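Local coordinates for putative Lipoprotein (Shewanella oneidensis, PDB 3U24), which is a putative lipoprotein of unknown function that binds zinc ions and belongs to the DUF885 family of the metallopeptidase-like Peptidase_MA clan, at residues Gly126-Ile131 and Phe182-Asp187; Arg148-Pro153 and Lys207-Ile212. One frame throughout, in Å; residues are numbered along the deposited sequence.

Interaction 1: Gly126-Ile131 and Phe182-Asp187; sequences GFAQII and FSVFSD. With EDO (1,2-ethanediol), chain P.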
loop_
_atom_site.group_PDB
_atom_site.type_symbol
_atom_site.label_atom_id
_atom_site.label_comp_id
_atom_site.label_asym_id
_atom_site.label_seq_id
_atom_site.Cartn_x
_atom_site.Cartn_y
_atom_site.Cartn_z
ATOM N N GLY A 126 -1.481 16.489 -8.578
ATOM C CA GLY A 126 -0.337 17.386 -8.412
ATOM C C GLY A 126 -0.755 18.757 -7.867
ATOM O O GLY A 126 -0.076 19.351 -7.013
ATOM N N PHE A 127 -1.899 19.240 -8.353
ATOM C CA PHE A 127 -2.426 20.506 -7.896
ATOM C C PHE A 127 -2.854 20.421 -6.441
ATOM O O PHE A 127 -2.562 21.330 -5.691
ATOM C CB PHE A 127 -3.568 21.001 -8.799
ATOM C CG PHE A 127 -3.078 21.636 -10.074
ATOM C CD1 PHE A 127 -2.760 22.976 -10.103
ATOM C CD2 PHE A 127 -2.931 20.892 -11.231
ATOM C CE1 PHE A 127 -2.315 23.571 -11.266
ATOM C CE2 PHE A 127 -2.498 21.482 -12.405
ATOM C CZ PHE A 127 -2.180 22.817 -12.425
ATOM N N ALA A 128 -3.513 19.332 -6.035
ATOM C CA ALA A 128 -3.957 19.179 -4.632
ATOM C C ALA A 128 -2.757 19.158 -3.689
ATOM O O ALA A 128 -2.809 19.779 -2.636
ATOM C CB ALA A 128 -4.838 17.925 -4.454
ATOM N N GLN A 129 -1.667 18.490 -4.074
ATOM C CA GLN A 129 -0.465 18.476 -3.239
ATOM C C GLN A 129 0.106 19.863 -3.040
ATOM O O GLN A 129 0.698 20.115 -2.006
ATOM C CB GLN A 129 0.696 17.674 -3.821
ATOM C CG GLN A 129 0.471 16.195 -3.968
ATOM C CD GLN A 129 0.418 15.429 -2.654
ATOM O OE1 GLN A 129 1.351 15.458 -1.838
ATOM N NE2 GLN A 129 -0.661 14.684 -2.478
ATOM N N ILE A 130 0.046 20.723 -4.047
ATOM C CA ILE A 130 0.576 22.079 -3.884
ATOM C C ILE A 130 -0.379 22.879 -2.983
ATOM O O ILE A 130 0.039 23.448 -1.996
ATOM C CB ILE A 130 0.770 22.775 -5.233
ATOM C CG1 ILE A 130 1.919 22.103 -6.022
ATOM C CG2 ILE A 130 1.082 24.239 -5.030
ATOM C CD1 ILE A 130 1.851 22.214 -7.552
ATOM N N ILE A 131 -1.669 22.849 -3.302
ATOM C CA ILE A 131 -2.653 23.736 -2.700
ATOM C C ILE A 131 -2.920 23.401 -1.231
ATOM O O ILE A 131 -3.028 24.290 -0.382
ATOM C CB ILE A 131 -3.992 23.666 -3.494
ATOM C CG1 ILE A 131 -3.803 24.240 -4.918
ATOM C CG2 ILE A 131 -5.125 24.425 -2.765
ATOM C CD1 ILE A 131 -4.914 23.864 -5.907
ATOM N N PHE A 182 -12.620 19.093 -10.217
ATOM C CA PHE A 182 -13.321 20.312 -9.831
ATOM C C PHE A 182 -13.467 20.556 -8.346
ATOM O O PHE A 182 -13.845 21.636 -7.955
ATOM C CB PHE A 182 -14.657 20.437 -10.554
ATOM C CG PHE A 182 -14.479 20.685 -12.016
ATOM C CD1 PHE A 182 -13.952 21.890 -12.452
ATOM C CD2 PHE A 182 -14.705 19.675 -12.940
ATOM C CE1 PHE A 182 -13.730 22.117 -13.810
ATOM C CE2 PHE A 182 -14.509 19.896 -14.283
ATOM C CZ PHE A 182 -13.997 21.108 -14.728
ATOM N N SER A 183 -13.126 19.595 -7.509
ATOM C CA SER A 183 -13.035 19.905 -6.098
ATOM C C SER A 183 -11.675 20.606 -5.777
ATOM O O SER A 183 -11.475 21.100 -4.683
ATOM C CB SER A 183 -13.235 18.648 -5.288
ATOM O OG SER A 183 -12.082 17.884 -5.401
ATOM N N VAL A 184 -10.765 20.636 -6.749
ATOM C CA VAL A 184 -9.500 21.357 -6.650
ATOM C C VAL A 184 -9.637 22.653 -7.451
ATOM O O VAL A 184 -9.384 23.740 -6.927
ATOM C CB VAL A 184 -8.339 20.485 -7.197
ATOM C CG1 VAL A 184 -7.019 21.257 -7.216
ATOM C CG2 VAL A 184 -8.209 19.182 -6.394
ATOM N N PHE A 185 -10.073 22.550 -8.713
ATOM C CA PHE A 185 -10.328 23.719 -9.549
ATOM C C PHE A 185 -11.718 24.291 -9.237
ATOM O O PHE A 185 -12.636 24.207 -10.053
ATOM C CB PHE A 185 -10.123 23.420 -11.048
ATOM C CG PHE A 185 -8.700 23.077 -11.388
ATOM C CD1 PHE A 185 -7.761 24.075 -11.564
ATOM C CD2 PHE A 185 -8.265 21.763 -11.426
ATOM C CE1 PHE A 185 -6.419 23.763 -11.831
ATOM C CE2 PHE A 185 -6.932 21.446 -11.669
ATOM C CZ PHE A 185 -6.004 22.442 -11.865
ATOM N N SER A 186 -11.816 24.899 -8.042
ATOM C CA SER A 186 -13.076 25.293 -7.413
ATOM C C SER A 186 -13.241 26.804 -7.211
ATOM O O SER A 186 -12.269 27.601 -7.265
ATOM C CB SER A 186 -13.128 24.654 -6.031
ATOM O OG SER A 186 -12.155 25.273 -5.176
ATOM N N ASP A 187 -14.478 27.184 -6.903
ATOM C CA ASP A 187 -14.813 28.561 -6.470
ATOM C C ASP A 187 -13.941 28.974 -5.283
ATOM O O ASP A 187 -13.504 30.124 -5.216
ATOM C CB ASP A 187 -16.300 28.690 -6.063
ATOM C CG ASP A 187 -17.242 29.031 -7.242
ATOM O OD1 ASP A 187 -16.780 29.435 -8.347
ATOM O OD2 ASP A 187 -18.484 28.921 -7.045
HETATM C C1 EDO P . -0.117 14.436 -11.307
HETATM O O1 EDO P . -1.471 14.872 -11.096
HETATM C C2 EDO P . 0.416 14.775 -12.714
HETATM O O2 EDO P . 0.677 16.176 -12.782
#

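Interaction 2: Arg148-Pro153 and Lys207-Ile212; sequences RMENIP and KTRFDI. With EDO (1,2-ethanediol), chain Y; EDO (1,2-ethanediol), chain P.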
loop_
_atom_site.group_PDB
_atom_site.type_symbol
_atom_site.label_atom_id
_atom_site.label_comp_id
_atom_site.label_asym_id
_atom_site.label_seq_id
_atom_site.Cartn_x
_atom_site.Cartn_y
_atom_site.Cartn_z
ATOM N N ARG A 148 1.695 26.101 -13.279
ATOM C CA ARG A 148 1.367 24.707 -13.586
ATOM C C ARG A 148 0.117 24.553 -14.474
ATOM O O ARG A 148 -0.048 23.547 -15.166
ATOM C CB ARG A 148 1.238 23.913 -12.272
ATOM C CG ARG A 148 1.210 22.389 -12.388
ATOM C CD ARG A 148 0.927 21.712 -11.037
ATOM N NE ARG A 148 1.052 20.265 -11.141
ATOM C CZ ARG A 148 2.213 19.617 -11.015
ATOM N NH1 ARG A 148 3.350 20.285 -10.718
ATOM N NH2 ARG A 148 2.245 18.296 -11.168
HETATM N N MSE A 149 -0.785 25.533 -14.416
HETATM C CA MSE A 149 -1.975 25.529 -15.275
HETATM C C MSE A 149 -1.696 25.726 -16.791
HETATM O O MSE A 149 -2.516 25.280 -17.623
HETATM C CB MSE A 149 -3.010 26.570 -14.796
HETATM C CG MSE A 149 -3.715 26.180 -13.505
HETATM SE SE MSE A 149 -5.207 27.397 -13.102
HETATM C CE MSE A 149 -4.160 29.054 -12.964
ATOM N N GLU A 150 -0.555 26.350 -17.121
ATOM C CA GLU A 150 -0.201 26.719 -18.506
ATOM C C GLU A 150 -0.479 25.591 -19.452
ATOM O O GLU A 150 -1.216 25.772 -20.414
ATOM C CB GLU A 150 1.285 27.065 -18.672
ATOM C CG GLU A 150 1.662 28.541 -18.495
ATOM C CD GLU A 150 3.189 28.798 -18.410
ATOM O OE1 GLU A 150 3.817 28.467 -17.340
ATOM O OE2 GLU A 150 3.739 29.358 -19.409
ATOM N N ASN A 151 0.078 24.425 -19.144
ATOM C CA ASN A 151 0.016 23.260 -20.044
ATOM C C ASN A 151 -1.068 22.209 -19.801
ATOM O O ASN A 151 -0.991 21.115 -20.334
ATOM C CB ASN A 151 1.418 22.632 -20.156
ATOM C CG ASN A 151 2.365 23.560 -20.916
ATOM O OD1 ASN A 151 1.955 24.154 -21.927
ATOM N ND2 ASN A 151 3.546 23.797 -20.388
ATOM N N ILE A 152 -2.114 22.574 -19.097
ATOM C CA ILE A 152 -3.208 21.641 -18.913
ATOM C C ILE A 152 -3.847 21.178 -20.236
ATOM O O ILE A 152 -4.139 19.991 -20.367
ATOM C CB ILE A 152 -4.274 22.153 -17.900
ATOM C CG1 ILE A 152 -3.686 22.080 -16.488
ATOM C CG2 ILE A 152 -5.579 21.359 -18.007
ATOM C CD1 ILE A 152 -4.497 22.730 -15.385
ATOM N N PRO A 153 -4.095 22.098 -21.195
ATOM C CA PRO A 153 -4.677 21.603 -22.484
ATOM C C PRO A 153 -3.752 20.612 -23.149
ATOM O O PRO A 153 -4.183 19.570 -23.663
ATOM C CB PRO A 153 -4.796 22.873 -23.318
ATOM C CG PRO A 153 -5.135 23.911 -22.277
ATOM C CD PRO A 153 -4.260 23.555 -21.078
ATOM N N LYS A 207 -7.104 33.940 -13.679
ATOM C CA LYS A 207 -8.480 33.722 -14.115
ATOM C C LYS A 207 -8.522 33.227 -15.586
ATOM O O LYS A 207 -9.209 32.251 -15.923
ATOM C CB LYS A 207 -9.309 35.003 -13.934
ATOM C CG LYS A 207 -10.791 34.865 -14.243
ATOM C CD LYS A 207 -11.486 33.673 -13.510
ATOM C CE LYS A 207 -13.003 33.547 -13.791
ATOM N NZ LYS A 207 -13.539 32.169 -13.481
ATOM N N THR A 208 -7.773 33.919 -16.438
ATOM C CA THR A 208 -7.634 33.524 -17.825
ATOM C C THR A 208 -7.168 32.049 -17.873
ATOM O O THR A 208 -7.797 31.216 -18.514
ATOM C CB THR A 208 -6.638 34.467 -18.554
ATOM O OG1 THR A 208 -7.125 35.832 -18.493
ATOM C CG2 THR A 208 -6.394 34.025 -20.035
ATOM N N ARG A 209 -6.089 31.702 -17.182
ATOM C CA ARG A 209 -5.615 30.319 -17.260
ATOM C C ARG A 209 -6.599 29.325 -16.676
ATOM O O ARG A 209 -6.691 28.211 -17.175
ATOM C CB ARG A 209 -4.269 30.156 -16.589
ATOM C CG ARG A 209 -3.158 30.700 -17.425
ATOM C CD ARG A 209 -1.802 30.245 -16.912
ATOM N NE ARG A 209 -0.803 30.897 -17.716
ATOM C CZ ARG A 209 0.406 31.235 -17.306
ATOM N NH1 ARG A 209 0.834 30.962 -16.061
ATOM N NH2 ARG A 209 1.218 31.864 -18.160
ATOM N N PHE A 210 -7.349 29.737 -15.660
ATOM C CA PHE A 210 -8.284 28.833 -14.963
ATOM C C PHE A 210 -9.470 28.509 -15.866
ATOM O O PHE A 210 -9.994 27.387 -15.853
ATOM C CB PHE A 210 -8.734 29.482 -13.679
ATOM C CG PHE A 210 -9.757 28.705 -12.885
ATOM C CD1 PHE A 210 -11.087 28.766 -13.192
ATOM C CD2 PHE A 210 -9.381 28.002 -11.742
ATOM C CE1 PHE A 210 -12.032 28.078 -12.426
ATOM C CE2 PHE A 210 -10.323 27.333 -10.965
ATOM C CZ PHE A 210 -11.654 27.366 -11.320
ATOM N N ASP A 211 -9.913 29.497 -16.633
ATOM C CA ASP A 211 -11.012 29.279 -17.546
ATOM C C ASP A 211 -10.514 28.378 -18.682
ATOM O O ASP A 211 -11.186 27.434 -19.085
ATOM C CB ASP A 211 -11.493 30.595 -18.150
ATOM C CG ASP A 211 -12.163 31.521 -17.143
ATOM O OD1 ASP A 211 -12.628 31.084 -16.052
ATOM O OD2 ASP A 211 -12.219 32.729 -17.490
ATOM N N ILE A 212 -9.337 28.662 -19.215
ATOM C CA ILE A 212 -8.792 27.746 -20.231
ATOM C C ILE A 212 -8.661 26.310 -19.651
ATOM O O ILE A 212 -9.011 25.340 -20.317
ATOM C CB ILE A 212 -7.460 28.239 -20.787
ATOM C CG1 ILE A 212 -7.680 29.491 -21.640
ATOM C CG2 ILE A 212 -6.760 27.171 -21.621
ATOM C CD1 ILE A 212 -6.375 30.228 -21.918
HETATM C C1 EDO Y . 0.208 25.920 -23.649
HETATM O O1 EDO Y . -0.623 26.546 -22.651
HETATM C C2 EDO Y . -0.219 24.504 -24.096
HETATM O O2 EDO Y . -1.317 23.922 -23.351
HETATM C C1 EDO P . -0.117 14.436 -11.307
HETATM O O1 EDO P . -1.471 14.872 -11.096
HETATM C C2 EDO P . 0.416 14.775 -12.714
HETATM O O2 EDO P . 0.677 16.176 -12.782
HETATM O O HOH W 1 -4.641 26.772 -18.693
HETATM O O HOH W 2 4.561 31.797 -18.755
#

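Interaction 1: Gly126-Ile131 and Phe182-Asp187
Val184 and Phe185, neighbours in the loop that precedes helix 187-195, meet one side of helix 124-131 in two different ways. Val184 comes first and works through both of its methyls. Its CG1, anti to the backbone N (chi1 175°), touches CB of Phe127 at 3.8 Å and CD1 of Ile131 at 3.6 Å, one helical turn further on. Its CG2 rests more loosely against CB of Ala128, 4.1 Å away, so that the valine is set among three helix residues.

Phe185 follows at the centre of an inverse gamma turn and reaches back to the helix with its ring. The pair with Phe127 is T-shaped: the rim atom CZ of Phe185 stands 3.4 Å above the middle of the Phe127 ring, with the centroids 4.8 Å apart and the planes at 66°. Val145 and Arg148 of helix 138-148 also touch Phe127, while Phe210 and Ile217 of helix 200-234 pack on Phe185. An alanine in place of Phe127 would probably leave the edge of Phe185 without its aromatic face and open a gap beside helix 138-148. Beyond this pair, Ser186 N-caps helix 187-195 through a bond from Leu189 N to its OG.

Between the two segments the contact is wholly apolar, and its fit therefore probably depends on shape and on the edge-to-face setting of the two rings rather than on polar pairing.

Interaction 2: Arg148-Pro153 and Lys207-Ile212
Glu150 and Arg209 lie side by side and point the same way, their flat ends stacked with the planes 11° apart. CG of Glu150 sits over the centre of the guanidinium, 3.2 Å from Arg209 CZ. The salt bridge is long, 3.8 Å from Glu150 OE2 to Arg209 NH2; the carboxylate oxygen is set off the plane of the guanidinium, so the pairing is purely electrostatic, and a water that donates to OE2 also takes a weak bond from NH2. The firmer partner of the arginine is the carbonyl of Leu146, which accepts a bond from NH1. The arginine chain is extended from CG to NE (chi3 -176°), which brings NE alongside Glu150 CG, 3.5 Å away.

Met149, a selenomethionine, bends at its last torsion (chi3 -61°), which puts CE 3.8 Å from Arg209 CB; its SE lies 3.9 Å from Phe210 CA. Pro153 CG meets Ile212 CG2 at 3.7 Å, the two side chains crossing at about a right angle. One water donates to both Met149 O and Arg209 O and so bridges the backbones.

A type I beta turn between helices 138-148 and 152-162 is thus laid against the long helix 200-234: the short link between two consecutive helices, packed on a third in a largely helical fold.

Following the chain from the N terminus, the first of these segments to appear is on helix 124-131; the chain then passes through helix 138-148 to the turn at 148-153. Helices 152-162 and 168-179 follow before the loop 182-187 returns to helix 124-131, where interaction 1 closes a loop with 50 residues between its segments. Helix 187-195 then leads into helix 200-234, whose early part meets the turn in interaction 2, with 53 residues between. The segments alternate, so the loops cross instead of nesting. The contacts also touch directly: Phe127 CZ lies 3.4 Å from Arg148 CG, and Phe185 also packs on Met149. Together they tie helix 124-131, the two connections and helix 200-234 into one helical part of the chain.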